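DUF2235 domain-containing protein (Pseudomonas aeruginosa, PDB 4O5P) is a type VI secretion effector of the Tle1 family that probably hydrolyses membrane phospholipids through a catalytic domain related to the alpha/beta hydrolases. Local coordinates at residues V283-L288 against F294-M299; F344-I349 against G467-V472; E616-E621 against F775-G780; L686-N691 against K695-L700; L769-A774 against V783-Q788. All blocks are in the same frame, centred on the assembly; numbering follows the deposited sequence.

Contact 1: residues V283-L288 against F294-M299; sequences VAAVGL and FAAGHM
The methyl group of Ala296 is the apolar centre here, with CB pointing into the 283-288 loop. Val286 CG1 lies 4.0 Å from Ala296 CB, placed there by a chi1 of 71° that sets CG1 between the backbone N and the carbonyl carbon. Ala285 CB and Leu288 CD2 each meet the same Ala296 CB at 4.1 Å. Further along, Met299, modelled as selenomethionine, runs its extended chain beside the loop backbone. Its CG packs 3.7 Å from Val286 CA, and its terminal CE comes to 3.5 Å from Ala285 O.

The polar edge illustrates how a loop can be fastened to a strand by one beta bridge. Met299 N donates to Ala284 O (2.9 Å, 170° at the hydrogen), and Val286 N donates to Gly297 O at 3.0 Å. The two bonds bracket Ala285 and His298, an antiparallel, non-hydrogen-bonded pair, and CA-H...O contacts from both residues reinforce them.

Strand 294-299 is an outermost strand of a four-stranded antiparallel sheet, bonded on to strand 609-614. Helix 238-254 packs on Ala284 and Met299, and its Arg238 binds Ala285 O, while strand 346-353 meets Ala284 and His298 through Asp347.

Contact 2: residues F344-I349 against G467-V472; sequences FPLDSI and GPLEEV
Leu469 and Leu346 make the apolar part of this small, buried contact. Leu469 CD2 lies 4.0 Å from Leu346 CD2, the two side chains meeting at a slant, each through one branch. Both leucines hold CG anti to the backbone N (chi1 -176° in Leu469 and 179° in Leu346), which carries the branched ends out from helix and strand toward one another. The same Leu469 CD2 touches Ser348 CB at 4.1 Å. Residues 346 and 348 are two apart on a strand and so share a face; a single methyl group therefore packs on both.

The first residue of helix 469-487 thus reaches a strand face with one leucine, joining the catalytic region to the C-terminal one across a surface of only 88 Å², both sides summed. Strand 346-353 pairs in parallel with 687-689, and Leu346 touches Asp281, which is probably the acid of a Ser-His-Asp triad with Ser237 and His379, as in alpha/beta hydrolases.

No hydrogen bond crosses between the segments, and the polar groups are held locally or by other parts of the fold. Although Ser348 OG lies 4.1 Å from Leu469 CD2, its bonds go elsewhere, to Glu372 OE1 and to Arg350 N, and the side chain of that same Arg350 forms a salt bridge through NH2 with Glu470 OE2. The helix opens with Pro468 at the N-cap; Val472 N bonds to Pro468 O at 3.2 Å, while the bond from Glu471 N to that oxygen is weak.

Contact 3: residues E616-E621 against F775-G780; sequences EEDEAE and FTREPG
Phe775 and Arg777 face the acidic first turn of helix 616-637 from a loop that ends in an ST turn and leads into helix 779-787. The first shell is sparse: Phe775 CZ is 4.3 Å from Glu616 OE1, which approaches the ring obliquely. Asp618 OD2 and Arg777 NH2 stand 4.5 Å apart, and the oxygen lies well out of the guanidinium plane, with no N-H aimed at it. The pair thus exemplifies attraction between opposite charges short of a salt bridge. Arg777 reaches across with its chain straight through chi2 (-170°) and chi3 (-176°).

What positions these groups lies further out. Asp618 OD2 forms its salt bridge with Arg696 NE, so this carboxylate has two arginines close by, Arg696 bonded and Arg777 further off, which would tend to favour its charged form. Glu616 turns its other oxygen, OE2, to Arg723 N, and Arg777 NE makes a weak bond to Asn694 O. On the helix, the backbone bond from Ala620 N to Glu616 O, 3.0 Å, holds the turn that presents both acids. On the loop, Thr776 sets the bend before the N-cap residue Glu778: Thr776 OG1 accepts from Glu778 N at 2.9 Å, with 145° at the hydrogen.

Contact 4: residues L686-N691 against K695-L700; sequences LVHFDN and KRLSVL
Lys695 opens the contact with its aliphatic part. CG lies 3.7 Å from Leu686 CD1, the two side chains meeting aslant. A bend at chi3 (66°) turns the end of the lysine toward the backbone of Leu686, bringing CE to 4.1 Å from Leu686 CA. Its ammonium group goes beyond the leucine: Lys695 NZ bonds to Tyr684 O and forms a salt bridge with Glu622. Here the methylenes pack on Leu686 while the charged end is paired.

Leu697 is the next residue to touch, and it meets Leu686 tip to tip. Its CD1 fits against both branches of Leu686, 4.0 Å from CD1 and 4.0 Å from CD2. Leu686 extends to this point with CG anti to its backbone N (chi1 167°). The imidazole of His688 borders the same methyl, Leu697 CD1, 4.4 Å from NE2, at an oblique approach.

No hydrogen bond joins the two segments, whose strands belong to different sheets. Strand 687-689 lies between 346-353 and 692-693, whereas strand 697-702 pairs with 609-614 and 705-706. Leu697 fills the junction, packing also on Phe612 and Ile614 of strand 609-614 and on Pro779 of helix 779-787.

Contact 5: residues L769-A774 against V783-Q788; sequences LDNLRA and VEQIGQ
Leu772 and Ile786 meet through matching first torsions: Leu772 holds CG, and Ile786 holds CG1, beside the backbone N and opposite the carbonyl carbon (chi1 -66° and -64°). These settings direct the two side chains into the gap between their helices, where Leu772 CD2 packs 3.9 Å from Ile786 CG1. The end of the isoleucine carries on to the helix terminus, with Ile786 CD1 at 4.1 Å from Leu772 O.

Gln785 comes in beside this pair with an extended chain. It slants across the end of Leu772, whose CD2 is 3.8 Å from Gln785 CG and 3.8 Å from Gln785 CD. The leucine methyl is therefore flanked by neighbouring residues of one helix.

The contact is a plain packing of consecutive short helices, 767-772 and 779-787, linked by the loop that follows Leu772, and it lies toward the outside of the C-terminal region. Leu772 and Ile786 have the nearest CA atoms, 6.8 Å apart. On the inner side, Val783 and Ile786 rest on Val699 and Thr702 of strand 697-702.

The polar side chains lie on the more exposed side, where those of Asn771 and Gln785 cross at about a right angle. A hydrogen bond between the helices runs from Lys782 NZ to the backbone oxygen Asn771 O.

How the contacts relate
Contacts 1 and 2 border the putative catalytic triad: Val283 bonds to Ser237 through the backbone, and Leu346 touches Asp281. The two contacts meet where His298 CE1 approaches Asp347 OD1 at 3.0 Å. Contact 4 is their neighbour, joined to contact 2 by strand pairing, Leu346 O to His688 N at 2.8 Å, and to contact 1 by the imidazoles of His298 and His688. It then connects outward: it is nested within the chain loop closed by contact 3, with centres 8 Å apart, and Thr776 O pairs with Leu697 N at 3.0 Å. Contact 5 shares helix 779-787 with contact 3 and reaches contact 4 through Ser698 OG and Arg773 O, 2.6 Å apart. Contacts 2 and 5 are the most separated, with centres 25 Å apart.

Contact 1: residues V283-L288 against F294-M299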
# COMPACT_ATOMS: atom_id res chain seq x y z
N VAL A 283 1.72 2.82 -1.61
CA VAL A 283 3.00 2.09 -1.63
C VAL A 283 2.87 0.92 -2.58
O VAL A 283 2.03 0.07 -2.38
CB VAL A 283 3.39 1.57 -0.24
CG1 VAL A 283 4.62 0.65 -0.35
CG2 VAL A 283 3.64 2.74 0.72
N ALA A 284 3.71 0.88 -3.62
CA ALA A 284 3.52 -0.09 -4.70
C ALA A 284 4.64 -1.11 -4.72
O ALA A 284 4.77 -1.90 -5.68
CB ALA A 284 3.44 0.63 -6.05
N ALA A 285 5.42 -1.12 -3.65
CA ALA A 285 6.68 -1.85 -3.61
C ALA A 285 6.47 -3.33 -3.39
O ALA A 285 5.57 -3.73 -2.64
CB ALA A 285 7.59 -1.30 -2.49
N VAL A 286 7.31 -4.12 -4.03
CA VAL A 286 7.43 -5.53 -3.68
C VAL A 286 7.77 -5.65 -2.18
O VAL A 286 8.49 -4.80 -1.63
CB VAL A 286 8.51 -6.23 -4.55
CG1 VAL A 286 9.92 -5.76 -4.17
CG2 VAL A 286 8.38 -7.73 -4.46
N GLY A 287 7.21 -6.67 -1.53
CA GLY A 287 7.36 -6.87 -0.10
C GLY A 287 8.68 -7.55 0.18
O GLY A 287 8.85 -8.74 -0.08
N LEU A 288 9.62 -6.77 0.72
CA LEU A 288 11.00 -7.19 0.78
C LEU A 288 11.55 -7.12 2.20
O LEU A 288 12.53 -6.42 2.46
CB LEU A 288 11.81 -6.28 -0.13
CG LEU A 288 12.97 -6.91 -0.88
CD1 LEU A 288 12.41 -7.85 -1.94
CD2 LEU A 288 13.87 -5.84 -1.49
N PHE A 294 19.85 -2.16 -0.51
CA PHE A 294 18.76 -2.53 -1.43
C PHE A 294 17.47 -1.71 -1.20
O PHE A 294 16.90 -1.73 -0.11
CB PHE A 294 18.38 -4.00 -1.28
CG PHE A 294 19.42 -4.99 -1.76
CD1 PHE A 294 20.61 -4.56 -2.33
CD2 PHE A 294 19.19 -6.36 -1.64
CE1 PHE A 294 21.57 -5.48 -2.76
CE2 PHE A 294 20.13 -7.29 -2.06
CZ PHE A 294 21.33 -6.85 -2.62
N ALA A 295 16.99 -1.04 -2.23
CA ALA A 295 15.70 -0.38 -2.16
C ALA A 295 14.67 -1.09 -3.04
O ALA A 295 14.85 -1.20 -4.25
CB ALA A 295 15.83 1.07 -2.57
N ALA A 296 13.60 -1.58 -2.42
CA ALA A 296 12.50 -2.19 -3.17
C ALA A 296 11.90 -1.25 -4.22
O ALA A 296 11.73 -0.04 -3.98
CB ALA A 296 11.41 -2.66 -2.20
N GLY A 297 11.59 -1.79 -5.39
CA GLY A 297 10.86 -1.05 -6.40
C GLY A 297 9.49 -1.67 -6.59
O GLY A 297 9.09 -2.54 -5.80
N HIS A 298 8.78 -1.25 -7.63
CA HIS A 298 7.40 -1.69 -7.90
C HIS A 298 7.19 -3.20 -8.05
O HIS A 298 8.00 -3.89 -8.67
CB HIS A 298 6.88 -1.07 -9.19
CG HIS A 298 6.76 0.42 -9.16
ND1 HIS A 298 6.77 1.16 -8.00
CD2 HIS A 298 6.65 1.31 -10.17
CE1 HIS A 298 6.67 2.44 -8.29
NE2 HIS A 298 6.59 2.56 -9.60
N MSE A 299 6.07 -3.67 -7.53
CA MSE A 299 5.49 -4.94 -7.97
C MSE A 299 5.24 -4.84 -9.48
O MSE A 299 4.96 -3.75 -10.00
CB MSE A 299 4.18 -5.23 -7.22
CG MSE A 299 4.41 -5.67 -5.79
SE MSE A 299 2.78 -5.67 -4.69
CE MSE A 299 3.53 -6.54 -3.12

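Contact 2: residues F344-I349 against G467-V472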
# COMPACT_ATOMS: atom_id res chain seq x y z
N PHE A 344 8.84 1.00 2.29
CA PHE A 344 7.59 1.74 2.07
C PHE A 344 7.75 3.03 1.24
O PHE A 344 7.37 4.11 1.69
CB PHE A 344 6.90 2.02 3.41
CG PHE A 344 6.27 0.80 4.02
CD1 PHE A 344 7.05 -0.17 4.64
CD2 PHE A 344 4.90 0.61 3.96
CE1 PHE A 344 6.48 -1.29 5.19
CE2 PHE A 344 4.32 -0.52 4.50
CZ PHE A 344 5.10 -1.47 5.11
N PRO A 345 8.27 2.90 -0.00
CA PRO A 345 8.35 4.11 -0.83
C PRO A 345 6.97 4.61 -1.25
O PRO A 345 6.01 3.82 -1.41
CB PRO A 345 9.16 3.64 -2.06
CG PRO A 345 8.93 2.15 -2.13
CD PRO A 345 8.80 1.71 -0.69
N LEU A 346 6.87 5.92 -1.41
CA LEU A 346 5.61 6.54 -1.76
C LEU A 346 5.47 6.61 -3.28
O LEU A 346 6.44 6.83 -4.01
CB LEU A 346 5.55 7.94 -1.15
CG LEU A 346 4.29 8.77 -1.43
CD1 LEU A 346 3.04 8.11 -0.83
CD2 LEU A 346 4.47 10.17 -0.87
N ASP A 347 4.26 6.37 -3.77
CA ASP A 347 3.94 6.81 -5.12
C ASP A 347 3.03 8.03 -5.05
O ASP A 347 1.85 7.93 -4.71
CB ASP A 347 3.27 5.70 -5.95
CG ASP A 347 4.25 5.02 -6.89
OD1 ASP A 347 4.93 4.07 -6.44
OD2 ASP A 347 4.34 5.42 -8.08
N SER A 348 3.59 9.18 -5.38
CA SER A 348 2.77 10.39 -5.53
C SER A 348 1.82 10.23 -6.73
O SER A 348 2.06 9.41 -7.62
CB SER A 348 3.69 11.59 -5.74
OG SER A 348 2.95 12.78 -5.98
N ILE A 349 0.75 11.00 -6.76
CA ILE A 349 -0.12 11.00 -7.94
C ILE A 349 0.27 12.12 -8.91
O ILE A 349 -0.45 12.38 -9.88
CB ILE A 349 -1.59 11.18 -7.57
CG1 ILE A 349 -1.79 12.46 -6.76
CG2 ILE A 349 -2.11 9.96 -6.82
CD1 ILE A 349 -3.23 12.91 -6.71
N GLY A 467 5.04 23.94 -0.18
CA GLY A 467 6.05 23.74 -1.21
C GLY A 467 5.70 22.47 -1.94
O GLY A 467 4.73 21.81 -1.60
N PRO A 468 6.50 22.11 -2.95
CA PRO A 468 6.26 20.82 -3.61
C PRO A 468 6.55 19.69 -2.63
O PRO A 468 7.19 19.90 -1.59
CB PRO A 468 7.31 20.80 -4.74
CG PRO A 468 8.42 21.73 -4.25
CD PRO A 468 7.68 22.82 -3.49
N LEU A 469 6.11 18.48 -2.96
CA LEU A 469 6.27 17.37 -2.03
C LEU A 469 7.71 17.15 -1.56
O LEU A 469 7.94 16.84 -0.39
CB LEU A 469 5.70 16.10 -2.64
CG LEU A 469 5.71 14.84 -1.78
CD1 LEU A 469 5.12 15.13 -0.40
CD2 LEU A 469 4.86 13.78 -2.49
N GLU A 470 8.68 17.33 -2.46
CA GLU A 470 10.08 17.15 -2.09
C GLU A 470 10.51 18.06 -0.93
O GLU A 470 11.15 17.60 0.03
CB GLU A 470 10.99 17.39 -3.30
CG GLU A 470 10.85 16.36 -4.42
CD GLU A 470 9.86 16.75 -5.51
OE1 GLU A 470 8.87 17.46 -5.21
OE2 GLU A 470 10.08 16.32 -6.67
N GLU A 471 10.16 19.33 -1.00
CA GLU A 471 10.55 20.27 0.04
C GLU A 471 9.82 20.02 1.34
O GLU A 471 10.39 20.23 2.42
CB GLU A 471 10.30 21.70 -0.42
CG GLU A 471 11.21 22.13 -1.55
CD GLU A 471 12.68 22.18 -1.15
OE1 GLU A 471 13.00 22.30 0.06
OE2 GLU A 471 13.54 22.09 -2.05
N VAL A 472 8.56 19.59 1.24
CA VAL A 472 7.78 19.29 2.43
C VAL A 472 8.41 18.08 3.12
O VAL A 472 8.50 18.04 4.35
CB VAL A 472 6.27 19.06 2.10
CG1 VAL A 472 5.56 18.40 3.27
CG2 VAL A 472 5.58 20.38 1.78

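Contact 3: residues E616-E621 against F775-G780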
# COMPACT_ATOMS: atom_id res chain seq x y z
N GLU A 616 25.84 6.35 -3.57
CA GLU A 616 26.62 6.56 -2.34
C GLU A 616 26.80 8.04 -2.01
O GLU A 616 26.61 8.46 -0.86
CB GLU A 616 27.99 5.89 -2.43
CG GLU A 616 27.94 4.39 -2.75
CD GLU A 616 28.17 4.10 -4.22
OE1 GLU A 616 27.33 4.52 -5.06
OE2 GLU A 616 29.20 3.46 -4.55
N GLU A 617 27.17 8.82 -3.02
CA GLU A 617 27.29 10.27 -2.89
C GLU A 617 25.99 10.90 -2.40
O GLU A 617 25.99 11.67 -1.42
CB GLU A 617 27.72 10.89 -4.24
CG GLU A 617 29.23 10.72 -4.58
CD GLU A 617 29.65 9.27 -4.83
OE1 GLU A 617 28.98 8.57 -5.62
OE2 GLU A 617 30.66 8.82 -4.23
N ASP A 618 24.87 10.58 -3.06
CA ASP A 618 23.56 11.13 -2.68
C ASP A 618 23.15 10.72 -1.26
O ASP A 618 22.52 11.50 -0.55
CB ASP A 618 22.46 10.70 -3.65
CG ASP A 618 22.72 11.14 -5.09
OD1 ASP A 618 23.67 11.92 -5.35
OD2 ASP A 618 21.96 10.70 -5.98
N GLU A 619 23.48 9.49 -0.88
CA GLU A 619 23.19 8.98 0.45
C GLU A 619 23.96 9.78 1.51
O GLU A 619 23.43 10.12 2.59
CB GLU A 619 23.61 7.49 0.51
CG GLU A 619 23.10 6.75 1.73
CD GLU A 619 23.40 5.27 1.70
OE1 GLU A 619 24.21 4.84 0.84
OE2 GLU A 619 22.85 4.54 2.55
N ALA A 620 25.22 10.08 1.19
CA ALA A 620 26.05 10.91 2.06
C ALA A 620 25.43 12.30 2.19
O ALA A 620 25.28 12.83 3.30
CB ALA A 620 27.50 11.01 1.53
N GLU A 621 25.03 12.89 1.07
CA GLU A 621 24.49 14.24 1.17
C GLU A 621 23.14 14.26 1.90
O GLU A 621 22.87 15.20 2.65
CB GLU A 621 24.44 14.94 -0.19
CG GLU A 621 23.29 15.94 -0.38
CD GLU A 621 23.32 17.17 0.53
OE1 GLU A 621 24.24 17.31 1.38
OE2 GLU A 621 22.41 18.02 0.40
N PHE A 775 22.62 5.52 -12.65
CA PHE A 775 21.82 6.20 -11.64
C PHE A 775 21.05 7.35 -12.28
O PHE A 775 21.65 8.31 -12.77
CB PHE A 775 22.73 6.74 -10.53
CG PHE A 775 23.22 5.70 -9.57
CD1 PHE A 775 22.35 5.12 -8.64
CD2 PHE A 775 24.54 5.30 -9.58
CE1 PHE A 775 22.81 4.16 -7.76
CE2 PHE A 775 25.01 4.35 -8.71
CZ PHE A 775 24.15 3.78 -7.79
N THR A 776 19.72 7.26 -12.29
CA THR A 776 18.90 8.35 -12.83
C THR A 776 17.67 8.61 -11.98
O THR A 776 17.28 7.77 -11.16
CB THR A 776 18.39 8.05 -14.25
OG1 THR A 776 17.19 7.28 -14.18
CG2 THR A 776 19.43 7.32 -15.07
N ARG A 777 17.05 9.77 -12.18
CA ARG A 777 15.76 10.07 -11.57
C ARG A 777 14.59 9.72 -12.49
O ARG A 777 13.46 10.14 -12.26
CB ARG A 777 15.69 11.54 -11.16
CG ARG A 777 16.48 11.82 -9.90
CD ARG A 777 16.23 13.22 -9.35
NE ARG A 777 17.10 13.47 -8.20
CZ ARG A 777 18.40 13.72 -8.30
NH1 ARG A 777 18.99 13.79 -9.49
NH2 ARG A 777 19.12 13.92 -7.20
N GLU A 778 14.86 8.95 -13.54
CA GLU A 778 13.75 8.39 -14.30
C GLU A 778 13.84 6.88 -14.32
O GLU A 778 14.05 6.29 -15.37
CB GLU A 778 13.72 8.92 -15.72
CG GLU A 778 13.70 10.43 -15.82
CD GLU A 778 14.95 10.93 -16.49
OE1 GLU A 778 15.90 11.30 -15.76
OE2 GLU A 778 14.98 10.93 -17.75
N PRO A 779 13.64 6.25 -13.15
CA PRO A 779 13.76 4.79 -13.07
C PRO A 779 12.68 4.07 -13.88
O PRO A 779 12.91 2.95 -14.32
CB PRO A 779 13.61 4.52 -11.57
CG PRO A 779 12.77 5.65 -11.06
CD PRO A 779 13.22 6.84 -11.86
N GLY A 780 11.52 4.69 -14.07
CA GLY A 780 10.48 4.08 -14.89
C GLY A 780 10.93 3.86 -16.33
O GLY A 780 10.61 2.84 -16.97

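Contact 4: residues L686-N691 against K695-L700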
# COMPACT_ATOMS: atom_id res chain seq x y z
N LEU A 686 11.93 7.30 -0.32
CA LEU A 686 11.90 7.29 -1.78
C LEU A 686 10.48 7.60 -2.24
O LEU A 686 9.51 7.06 -1.68
CB LEU A 686 12.36 5.95 -2.34
CG LEU A 686 12.10 5.68 -3.83
CD1 LEU A 686 12.85 6.69 -4.73
CD2 LEU A 686 12.54 4.27 -4.16
N VAL A 687 10.36 8.48 -3.24
CA VAL A 687 9.07 8.88 -3.79
C VAL A 687 9.11 8.77 -5.31
O VAL A 687 10.04 9.28 -5.95
CB VAL A 687 8.70 10.34 -3.42
CG1 VAL A 687 7.30 10.68 -3.95
CG2 VAL A 687 8.75 10.54 -1.93
N HIS A 688 8.13 8.08 -5.87
CA HIS A 688 7.96 8.03 -7.32
C HIS A 688 6.90 9.02 -7.77
O HIS A 688 5.86 9.16 -7.12
CB HIS A 688 7.53 6.63 -7.77
CG HIS A 688 8.57 5.57 -7.52
ND1 HIS A 688 8.72 4.96 -6.29
CD2 HIS A 688 9.51 5.04 -8.33
CE1 HIS A 688 9.71 4.09 -6.37
NE2 HIS A 688 10.21 4.12 -7.59
N PHE A 689 7.16 9.70 -8.88
CA PHE A 689 6.12 10.52 -9.50
C PHE A 689 5.99 9.96 -10.91
O PHE A 689 6.67 10.43 -11.84
CB PHE A 689 6.49 12.00 -9.56
CG PHE A 689 7.05 12.56 -8.27
CD1 PHE A 689 8.41 12.48 -8.00
CD2 PHE A 689 6.23 13.21 -7.37
CE1 PHE A 689 8.93 13.01 -6.82
CE2 PHE A 689 6.74 13.74 -6.19
CZ PHE A 689 8.08 13.64 -5.92
N ASP A 690 5.16 8.93 -11.06
CA ASP A 690 5.07 8.18 -12.31
C ASP A 690 6.42 7.58 -12.68
O ASP A 690 6.92 6.72 -11.97
CB ASP A 690 4.49 9.05 -13.42
CG ASP A 690 4.22 8.28 -14.71
OD1 ASP A 690 4.27 7.02 -14.72
OD2 ASP A 690 3.91 8.94 -15.71
N ASN A 691 7.02 8.03 -13.77
CA ASN A 691 8.29 7.48 -14.21
C ASN A 691 9.48 8.09 -13.47
O ASN A 691 10.57 7.55 -13.52
CB ASN A 691 8.48 7.65 -15.73
CG ASN A 691 8.52 9.11 -16.14
OD1 ASN A 691 7.73 9.92 -15.66
ND2 ASN A 691 9.45 9.46 -17.03
N LYS A 695 14.99 10.65 -5.86
CA LYS A 695 16.41 10.38 -5.73
C LYS A 695 16.87 9.49 -6.88
O LYS A 695 16.05 8.85 -7.55
CB LYS A 695 16.72 9.73 -4.38
CG LYS A 695 16.10 8.35 -4.22
CD LYS A 695 16.45 7.74 -2.86
CE LYS A 695 15.82 8.53 -1.71
NZ LYS A 695 16.34 8.03 -0.40
N ARG A 696 18.18 9.48 -7.10
CA ARG A 696 18.76 8.69 -8.16
C ARG A 696 18.73 7.22 -7.79
O ARG A 696 18.99 6.85 -6.63
CB ARG A 696 20.20 9.15 -8.45
CG ARG A 696 20.30 10.61 -8.90
CD ARG A 696 21.64 10.88 -9.57
NE ARG A 696 22.71 10.96 -8.59
CZ ARG A 696 24.00 10.86 -8.87
NH1 ARG A 696 24.41 10.65 -10.12
NH2 ARG A 696 24.88 10.95 -7.90
N LEU A 697 18.41 6.38 -8.77
CA LEU A 697 18.32 4.95 -8.55
C LEU A 697 19.02 4.22 -9.68
O LEU A 697 19.10 4.72 -10.81
CB LEU A 697 16.87 4.50 -8.50
CG LEU A 697 15.95 5.06 -7.42
CD1 LEU A 697 14.54 4.54 -7.67
CD2 LEU A 697 16.44 4.64 -6.05
N SER A 698 19.53 3.03 -9.35
CA SER A 698 20.15 2.15 -10.33
C SER A 698 19.36 0.86 -10.30
O SER A 698 19.12 0.32 -9.22
CB SER A 698 21.60 1.87 -9.94
OG SER A 698 22.15 0.83 -10.72
N VAL A 699 18.96 0.35 -11.46
CA VAL A 699 18.17 -0.88 -11.46
C VAL A 699 19.08 -2.06 -11.17
O VAL A 699 20.06 -2.28 -11.88
CB VAL A 699 17.44 -1.12 -12.80
CG1 VAL A 699 16.68 -2.43 -12.74
CG2 VAL A 699 16.50 0.03 -13.12
N LEU A 700 18.76 -2.80 -10.12
CA LEU A 700 19.56 -3.97 -9.75
C LEU A 700 18.91 -5.20 -10.35
O LEU A 700 19.60 -6.11 -10.84
CB LEU A 700 19.61 -4.10 -8.23
CG LEU A 700 20.56 -5.10 -7.60
CD1 LEU A 700 22.01 -4.81 -8.01
CD2 LEU A 700 20.40 -5.07 -6.08

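Contact 5: residues L769-A774 against V783-Q788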
# COMPACT_ATOMS: atom_id res chain seq x y z
N LEU A 769 25.39 -2.17 -20.81
CA LEU A 769 24.99 -2.57 -19.47
C LEU A 769 25.22 -1.47 -18.43
O LEU A 769 24.40 -1.28 -17.53
CB LEU A 769 25.76 -3.82 -19.05
CG LEU A 769 25.14 -4.44 -17.81
CD1 LEU A 769 23.80 -5.08 -18.19
CD2 LEU A 769 26.08 -5.43 -17.16
N ASP A 770 26.33 -0.76 -18.53
CA ASP A 770 26.54 0.39 -17.65
C ASP A 770 25.44 1.44 -17.85
O ASP A 770 25.04 2.13 -16.89
CB ASP A 770 27.90 1.04 -17.91
CG ASP A 770 29.07 0.17 -17.50
OD1 ASP A 770 28.86 -0.92 -16.91
OD2 ASP A 770 30.22 0.59 -17.75
N ASN A 771 24.96 1.59 -19.08
CA ASN A 771 23.91 2.57 -19.33
C ASN A 771 22.60 2.11 -18.70
O ASN A 771 21.87 2.92 -18.13
CB ASN A 771 23.71 2.83 -20.82
CG ASN A 771 22.46 3.63 -21.10
OD1 ASN A 771 21.48 3.12 -21.64
ND2 ASN A 771 22.46 4.90 -20.68
N LEU A 772 22.32 0.82 -18.81
CA LEU A 772 21.10 0.29 -18.21
C LEU A 772 21.10 0.47 -16.70
O LEU A 772 20.06 0.72 -16.10
CB LEU A 772 20.92 -1.18 -18.57
CG LEU A 772 20.68 -1.48 -20.05
CD1 LEU A 772 20.69 -2.98 -20.28
CD2 LEU A 772 19.37 -0.86 -20.53
N ARG A 773 22.30 0.37 -16.10
CA ARG A 773 22.48 0.46 -14.65
C ARG A 773 22.66 1.89 -14.13
O ARG A 773 22.84 2.09 -12.92
CB ARG A 773 23.70 -0.37 -14.22
CG ARG A 773 23.51 -1.88 -14.29
CD ARG A 773 24.14 -2.56 -13.08
NE ARG A 773 25.58 -2.62 -13.18
CZ ARG A 773 26.42 -2.25 -12.21
NH1 ARG A 773 25.96 -1.81 -11.05
NH2 ARG A 773 27.72 -2.34 -12.42
N ALA A 774 22.65 2.86 -15.03
CA ALA A 774 22.97 4.24 -14.68
C ALA A 774 22.05 4.77 -13.59
O ALA A 774 20.85 4.52 -13.61
CB ALA A 774 22.90 5.15 -15.91
N VAL A 783 13.48 0.99 -16.33
CA VAL A 783 12.78 -0.27 -16.10
C VAL A 783 12.12 -0.70 -17.41
O VAL A 783 12.25 -1.87 -17.82
CB VAL A 783 11.74 -0.16 -14.96
CG1 VAL A 783 10.74 -1.31 -15.04
CG2 VAL A 783 12.43 -0.15 -13.58
N GLU A 784 11.45 0.24 -18.08
CA GLU A 784 10.84 -0.05 -19.39
C GLU A 784 11.90 -0.51 -20.39
O GLU A 784 11.72 -1.53 -21.06
CB GLU A 784 10.12 1.20 -19.93
CG GLU A 784 8.99 0.92 -20.92
CD GLU A 784 9.47 0.50 -22.30
OE1 GLU A 784 8.65 -0.04 -23.09
OE2 GLU A 784 10.67 0.71 -22.61
N GLN A 785 13.00 0.24 -20.48
CA GLN A 785 14.06 -0.06 -21.44
C GLN A 785 14.65 -1.45 -21.23
O GLN A 785 14.93 -2.19 -22.20
CB GLN A 785 15.16 1.00 -21.36
CG GLN A 785 16.36 0.71 -22.26
CD GLN A 785 17.39 1.82 -22.26
OE1 GLN A 785 17.28 2.80 -21.50
NE2 GLN A 785 18.39 1.69 -23.12
N ILE A 786 14.82 -1.83 -19.97
CA ILE A 786 15.39 -3.14 -19.68
C ILE A 786 14.37 -4.21 -20.05
O ILE A 786 14.73 -5.23 -20.65
CB ILE A 786 15.79 -3.25 -18.21
CG1 ILE A 786 16.90 -2.26 -17.89
CG2 ILE A 786 16.23 -4.66 -17.87
CD1 ILE A 786 17.14 -2.08 -16.41
N GLY A 787 13.11 -3.98 -19.71
CA GLY A 787 12.06 -4.94 -20.00
C GLY A 787 11.91 -5.22 -21.48
O GLY A 787 11.42 -6.28 -21.87
N GLN A 788 12.36 -4.28 -22.31
CA GLN A 788 12.28 -4.41 -23.77
C GLN A 788 13.43 -5.25 -24.34
O GLN A 788 13.38 -5.69 -25.49
CB GLN A 788 12.26 -3.04 -24.44
CG GLN A 788 10.96 -2.26 -24.24
CD GLN A 788 9.77 -2.98 -24.83
OE1 GLN A 788 8.95 -3.56 -24.11
NE2 GLN A 788 9.67 -2.96 -26.16